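Local coordinates for uncharacterized protein (Bacteroides ovatus, PDB 4IRT) that is of unknown function but is a putative neuraminidase, built on a BNR-repeat-like beta-propeller and so possibly acting on sialic acid-containing glycans, at residues Leu357-His369 with Arg378-Gly390. Sequence-based numbering, arbitrary orientation. Where two conformers were deposited one is given.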
loop_
_atom_site.group_PDB
_atom_site.type_symbol
_atom_site.label_atom_id
_atom_site.label_comp_id
_atom_site.label_asym_id
_atom_site.label_seq_id
_atom_site.Cartn_x
_atom_site.Cartn_y
_atom_site.Cartn_z
ATOM N N LEU A 357 -17.567 -9.337 1.637
ATOM C CA LEU A 357 -17.431 -8.952 3.038
ATOM C C LEU A 357 -18.406 -7.826 3.427
ATOM O O LEU A 357 -18.666 -7.646 4.608
ATOM C CB LEU A 357 -15.999 -8.544 3.360
ATOM C CG LEU A 357 -14.900 -9.518 2.967
ATOM C CD1 LEU A 357 -13.546 -9.042 3.438
ATOM C CD2 LEU A 357 -15.175 -10.901 3.508
ATOM N N THR A 358 -18.918 -7.072 2.446
ATOM C CA THR A 358 -19.978 -6.105 2.677
ATOM C C THR A 358 -21.170 -6.442 1.796
ATOM O O THR A 358 -21.028 -7.050 0.739
ATOM C CB THR A 358 -19.553 -4.648 2.379
ATOM O OG1 THR A 358 -19.143 -4.490 1.011
ATOM C CG2 THR A 358 -18.430 -4.181 3.332
ATOM N N ASP A 359 -22.352 -6.051 2.244
ATOM C CA ASP A 359 -23.549 -6.255 1.437
ATOM C C ASP A 359 -23.856 -5.013 0.607
ATOM O O ASP A 359 -24.791 -5.019 -0.183
ATOM C CB ASP A 359 -24.750 -6.683 2.303
ATOM C CG ASP A 359 -25.204 -5.615 3.292
ATOM O OD1 ASP A 359 -24.876 -4.424 3.122
ATOM O OD2 ASP A 359 -25.923 -5.983 4.251
ATOM N N PHE A 360 -23.065 -3.964 0.800
ATOM C CA PHE A 360 -23.226 -2.681 0.096
ATOM C C PHE A 360 -22.011 -2.344 -0.768
ATOM O O PHE A 360 -20.899 -2.789 -0.496
ATOM C CB PHE A 360 -23.490 -1.508 1.092
ATOM C CG PHE A 360 -22.431 -1.340 2.138
ATOM C CD1 PHE A 360 -21.311 -0.564 1.917
ATOM C CD2 PHE A 360 -22.551 -1.996 3.372
ATOM C CE1 PHE A 360 -20.332 -0.408 2.893
ATOM C CE2 PHE A 360 -21.573 -1.853 4.358
ATOM C CZ PHE A 360 -20.454 -1.055 4.112
ATOM N N SER A 361 -22.245 -1.519 -1.779
ATOM C CA SER A 361 -21.187 -1.019 -2.675
ATOM C C SER A 361 -20.335 0.016 -1.987
ATOM O O SER A 361 -20.857 0.913 -1.326
ATOM C CB SER A 361 -21.804 -0.348 -3.904
ATOM O OG SER A 361 -20.832 0.373 -4.617
ATOM N N VAL A 362 -19.036 -0.095 -2.159
ATOM C CA VAL A 362 -18.080 0.921 -1.723
ATOM C C VAL A 362 -17.475 1.671 -2.910
ATOM O O VAL A 362 -16.527 2.444 -2.743
ATOM C CB VAL A 362 -16.965 0.319 -0.831
ATOM C CG1 VAL A 362 -17.498 0.017 0.558
ATOM C CG2 VAL A 362 -16.342 -0.936 -1.460
ATOM N N ASP A 363 -18.052 1.429 -4.097
ATOM C CA ASP A 363 -17.719 2.082 -5.360
ATOM C C ASP A 363 -16.208 2.166 -5.672
ATOM O O ASP A 363 -15.609 1.157 -6.029
ATOM C CB ASP A 363 -18.417 3.442 -5.443
ATOM C CG ASP A 363 -18.329 4.074 -6.826
ATOM O OD1 ASP A 363 -18.152 3.365 -7.834
ATOM O OD2 ASP A 363 -18.461 5.283 -6.922
ATOM N N ALA A 364 -15.594 3.336 -5.500
ATOM C CA ALA A 364 -14.175 3.545 -5.916
ATOM C C ALA A 364 -13.142 3.091 -4.891
ATOM O O ALA A 364 -11.933 3.207 -5.124
ATOM C CB ALA A 364 -13.960 5.005 -6.240
ATOM N N TRP A 365 -13.611 2.612 -3.753
ATOM C CA TRP A 365 -12.752 2.085 -2.695
ATOM C C TRP A 365 -11.727 1.066 -3.225
ATOM O O TRP A 365 -12.043 0.239 -4.104
ATOM C CB TRP A 365 -13.625 1.405 -1.638
ATOM C CG TRP A 365 -12.925 0.638 -0.540
ATOM C CD1 TRP A 365 -12.580 1.131 0.666
ATOM C CD2 TRP A 365 -12.585 -0.756 -0.510
ATOM N NE1 TRP A 365 -12.009 0.173 1.431
ATOM C CE2 TRP A 365 -11.999 -1.006 0.739
ATOM C CE3 TRP A 365 -12.671 -1.807 -1.430
ATOM C CZ2 TRP A 365 -11.540 -2.258 1.114
ATOM C CZ3 TRP A 365 -12.197 -3.057 -1.055
ATOM C CH2 TRP A 365 -11.664 -3.271 0.214
ATOM N N GLU A 366 -10.501 1.203 -2.719
ATOM C CA GLU A 366 -9.525 0.155 -2.753
ATOM C C GLU A 366 -9.128 -0.226 -1.338
ATOM O O GLU A 366 -9.180 0.597 -0.413
ATOM C CB GLU A 366 -8.292 0.568 -3.545
ATOM C CG GLU A 366 -8.532 1.064 -4.959
ATOM C CD GLU A 366 -7.228 1.375 -5.669
ATOM O OE1 GLU A 366 -6.468 2.253 -5.191
ATOM O OE2 GLU A 366 -6.980 0.774 -6.728
ATOM N N PRO A 367 -8.679 -1.471 -1.144
ATOM C CA PRO A 367 -8.299 -1.892 0.204
ATOM C C PRO A 367 -7.001 -1.342 0.750
ATOM O O PRO A 367 -6.022 -1.154 0.008
ATOM C CB PRO A 367 -8.144 -3.412 0.085
ATOM C CG PRO A 367 -7.894 -3.643 -1.391
ATOM C CD PRO A 367 -8.605 -2.566 -2.129
ATOM N N SER A 368 -7.045 -1.024 2.052
ATOM C CA SER A 368 -5.847 -0.893 2.876
ATOM C C SER A 368 -6.182 -1.602 4.203
ATOM O O SER A 368 -7.368 -1.706 4.597
ATOM C CB SER A 368 -5.423 0.577 3.085
ATOM O OG SER A 368 -6.488 1.377 3.571
ATOM N N HIS A 369 -5.167 -2.151 4.854
ATOM C CA HIS A 369 -5.378 -2.994 6.042
ATOM C C HIS A 369 -4.327 -2.763 7.112
ATOM O O HIS A 369 -3.269 -2.141 6.867
ATOM C CB HIS A 369 -5.393 -4.484 5.628
ATOM C CG HIS A 369 -4.030 -5.105 5.422
ATOM N ND1 HIS A 369 -3.297 -4.958 4.268
ATOM C CD2 HIS A 369 -3.320 -5.948 6.208
ATOM C CE1 HIS A 369 -2.178 -5.661 4.360
ATOM N NE2 HIS A 369 -2.160 -6.265 5.534
ATOM N N ARG A 378 -2.505 -12.144 13.760
ATOM C CA ARG A 378 -3.235 -12.841 12.707
ATOM C C ARG A 378 -4.714 -12.493 12.643
ATOM O O ARG A 378 -5.558 -13.360 12.451
ATOM C CB ARG A 378 -3.028 -14.372 12.814
ATOM C CG ARG A 378 -1.581 -14.763 12.596
ATOM C CD ARG A 378 -1.252 -14.713 11.121
ATOM N NE ARG A 378 0.082 -15.251 10.889
ATOM C CZ ARG A 378 1.188 -14.537 10.819
ATOM N NH1 ARG A 378 1.163 -13.214 10.906
ATOM N NH2 ARG A 378 2.339 -15.166 10.634
ATOM N N LYS A 379 -5.005 -11.208 12.770
ATOM C CA LYS A 379 -6.346 -10.657 12.523
ATOM C C LYS A 379 -6.251 -9.721 11.339
ATOM O O LYS A 379 -5.236 -9.017 11.187
ATOM C CB LYS A 379 -6.837 -9.888 13.732
ATOM C CG LYS A 379 -7.178 -10.788 14.907
ATOM C CD LYS A 379 -7.480 -9.958 16.140
ATOM C CE LYS A 379 -8.079 -10.811 17.239
ATOM N NZ LYS A 379 -8.623 -9.970 18.337
ATOM N N LEU A 380 -7.278 -9.759 10.481
ATOM C CA LEU A 380 -7.348 -8.906 9.288
ATOM C C LEU A 380 -8.419 -7.855 9.479
ATOM O O LEU A 380 -9.638 -8.172 9.480
ATOM C CB LEU A 380 -7.670 -9.728 8.030
ATOM C CG LEU A 380 -7.754 -9.013 6.682
ATOM C CD1 LEU A 380 -6.425 -8.313 6.407
ATOM C CD2 LEU A 380 -8.097 -10.005 5.577
ATOM N N HIS A 381 -7.969 -6.630 9.646
ATOM C CA HIS A 381 -8.842 -5.472 9.784
ATOM C C HIS A 381 -8.605 -4.597 8.584
ATOM O O HIS A 381 -7.447 -4.298 8.237
ATOM C CB HIS A 381 -8.538 -4.713 11.066
ATOM C CG HIS A 381 -9.007 -5.405 12.313
ATOM N ND1 HIS A 381 -9.070 -4.758 13.527
ATOM C CD2 HIS A 381 -9.423 -6.681 12.548
ATOM C CE1 HIS A 381 -9.501 -5.597 14.458
ATOM N NE2 HIS A 381 -9.717 -6.774 13.892
ATOM N N LEU A 382 -9.704 -4.233 7.940
ATOM C CA LEU A 382 -9.701 -3.396 6.751
ATOM C C LEU A 382 -10.309 -2.025 7.023
ATOM O O LEU A 382 -11.343 -1.895 7.713
ATOM C CB LEU A 382 -10.500 -4.087 5.639
ATOM C CG LEU A 382 -10.051 -5.462 5.162
ATOM C CD1 LEU A 382 -11.072 -6.111 4.241
ATOM C CD2 LEU A 382 -8.729 -5.309 4.431
ATOM N N PHE A 383 -9.699 -1.013 6.405
ATOM C CA PHE A 383 -10.250 0.335 6.289
ATOM C C PHE A 383 -11.308 0.313 5.187
ATOM O O PHE A 383 -10.992 0.121 4.009
ATOM C CB PHE A 383 -9.131 1.339 5.938
ATOM C CG PHE A 383 -9.560 2.811 5.957
ATOM C CD1 PHE A 383 -10.416 3.330 4.977
ATOM C CD2 PHE A 383 -9.110 3.678 6.946
ATOM C CE1 PHE A 383 -10.820 4.682 4.991
ATOM C CE2 PHE A 383 -9.491 5.016 6.953
ATOM C CZ PHE A 383 -10.362 5.534 5.986
ATOM N N VAL A 384 -12.560 0.531 5.554
ATOM C CA VAL A 384 -13.678 0.407 4.610
ATOM C C VAL A 384 -14.508 1.699 4.627
ATOM O O VAL A 384 -14.965 2.129 5.668
ATOM C CB VAL A 384 -14.546 -0.802 4.970
ATOM C CG1 VAL A 384 -15.806 -0.856 4.115
ATOM C CG2 VAL A 384 -13.743 -2.080 4.768
ATOM N N GLN A 385 -14.720 2.271 3.448
ATOM C CA GLN A 385 -15.509 3.491 3.274
ATOM C C GLN A 385 -15.933 3.557 1.810
ATOM O O GLN A 385 -15.120 3.342 0.919
ATOM C CB GLN A 385 -14.668 4.731 3.567
ATOM C CG GLN A 385 -15.466 5.997 3.513
ATOM C CD GLN A 385 -14.653 7.247 3.463
ATOM O OE1 GLN A 385 -13.452 7.230 3.208
ATOM N NE2 GLN A 385 -15.316 8.365 3.709
ATOM N N HIS A 386 -17.209 3.834 1.589
ATOM C CA HIS A 386 -17.704 4.126 0.237
ATOM C C HIS A 386 -17.135 5.473 -0.224
ATOM O O HIS A 386 -17.320 6.474 0.456
ATOM C CB HIS A 386 -19.219 4.235 0.291
ATOM C CG HIS A 386 -19.832 4.584 -1.023
ATOM N ND1 HIS A 386 -20.444 3.649 -1.825
ATOM C CD2 HIS A 386 -19.904 5.760 -1.684
ATOM C CE1 HIS A 386 -20.895 4.248 -2.921
ATOM N NE2 HIS A 386 -20.593 5.534 -2.850
ATOM N N THR A 387 -16.503 5.497 -1.393
ATOM C CA THR A 387 -16.047 6.729 -1.994
ATOM C C THR A 387 -16.323 6.695 -3.506
ATOM O O THR A 387 -16.481 5.628 -4.087
ATOM C CB THR A 387 -14.519 6.972 -1.781
ATOM O OG1 THR A 387 -13.780 5.886 -2.357
ATOM C CG2 THR A 387 -14.162 7.073 -0.339
ATOM N N ARG A 388 -16.324 7.879 -4.113
ATOM C CA ARG A 388 -16.569 8.040 -5.544
ATOM C C ARG A 388 -15.278 8.487 -6.235
ATOM O O ARG A 388 -14.402 9.060 -5.598
ATOM C CB ARG A 388 -17.698 9.066 -5.784
ATOM C CG ARG A 388 -18.188 9.109 -7.228
ATOM C CD ARG A 388 -19.571 9.724 -7.418
ATOM N NE ARG A 388 -20.606 9.061 -6.614
ATOM C CZ ARG A 388 -21.885 9.407 -6.611
ATOM N NH1 ARG A 388 -22.303 10.408 -7.385
ATOM N NH2 ARG A 388 -22.748 8.768 -5.823
ATOM N N GLN A 389 -15.192 8.211 -7.532
ATOM C CA GLN A 389 -14.133 8.738 -8.393
ATOM C C GLN A 389 -14.580 10.104 -8.901
ATOM O O GLN A 389 -15.301 10.182 -9.912
ATOM C CB GLN A 389 -13.943 7.826 -9.603
ATOM C CG GLN A 389 -13.019 8.367 -10.691
ATOM C CD GLN A 389 -11.665 7.688 -10.690
ATOM O OE1 GLN A 389 -11.204 7.185 -11.722
ATOM N NE2 GLN A 389 -11.024 7.659 -9.525
ATOM N N GLY A 390 -14.134 11.173 -8.232
ATOM C CA GLY A 390 -14.552 12.547 -8.555
ATOM C C GLY A 390 -13.694 13.242 -9.605
ATOM O O GLY A 390 -14.167 13.569 -10.698
HETATM O O HOH W 1 -17.039 6.559 -8.825
HETATM O O HOH W 2 -20.345 6.691 -5.407
#
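With CG turned anti to the backbone N (chi1 172°) and the indole turned about a right angle to the plane of CA, CB and CG, Trp365 reaches strand 381-385, where its NE1 donates to Phe383 O at 2.8 Å. The oxygen lies in the indole plane and receives the N-H on a lone pair, which fixes the rotation of the ring. CZ2 meets Val384 CG2, and Val362 CG1 touches Val384 CG1 at 4.0 Å. Replacing Trp365 by an alanine is likely to cost the buried Phe383 carbonyl this donor and open a gap beside Val384. His386, likewise anti to its backbone N, is turned at chi2 (102°) to bring its ND1 edge to Ser361 O; the bond is almost straight (174°), within the imidazole plane but above the carbonyl plane.

The type II' turn Val362-Trp365 docks on Thr387: Ala364 N donates to Thr387 O at 2.8 Å, and Thr387 N returns a weak bond to Val362 O. Asp363 OD2 reaches its neighbours through two waters, one bound to Gln389 N, the other to His386 NE2 and Arg388 NE. At the other end Phe383 N bonds Ser368 O at 3.0 Å, and His369 CB rests on Leu382 CD2.

Strand 381-385 edges the sheet shared with 401-407 and 5-12; the loop leading to helix 371-377 joins it to the neighbouring propeller sheet, whose strand 325-330 packs Ile329 against Trp365 and Leu382.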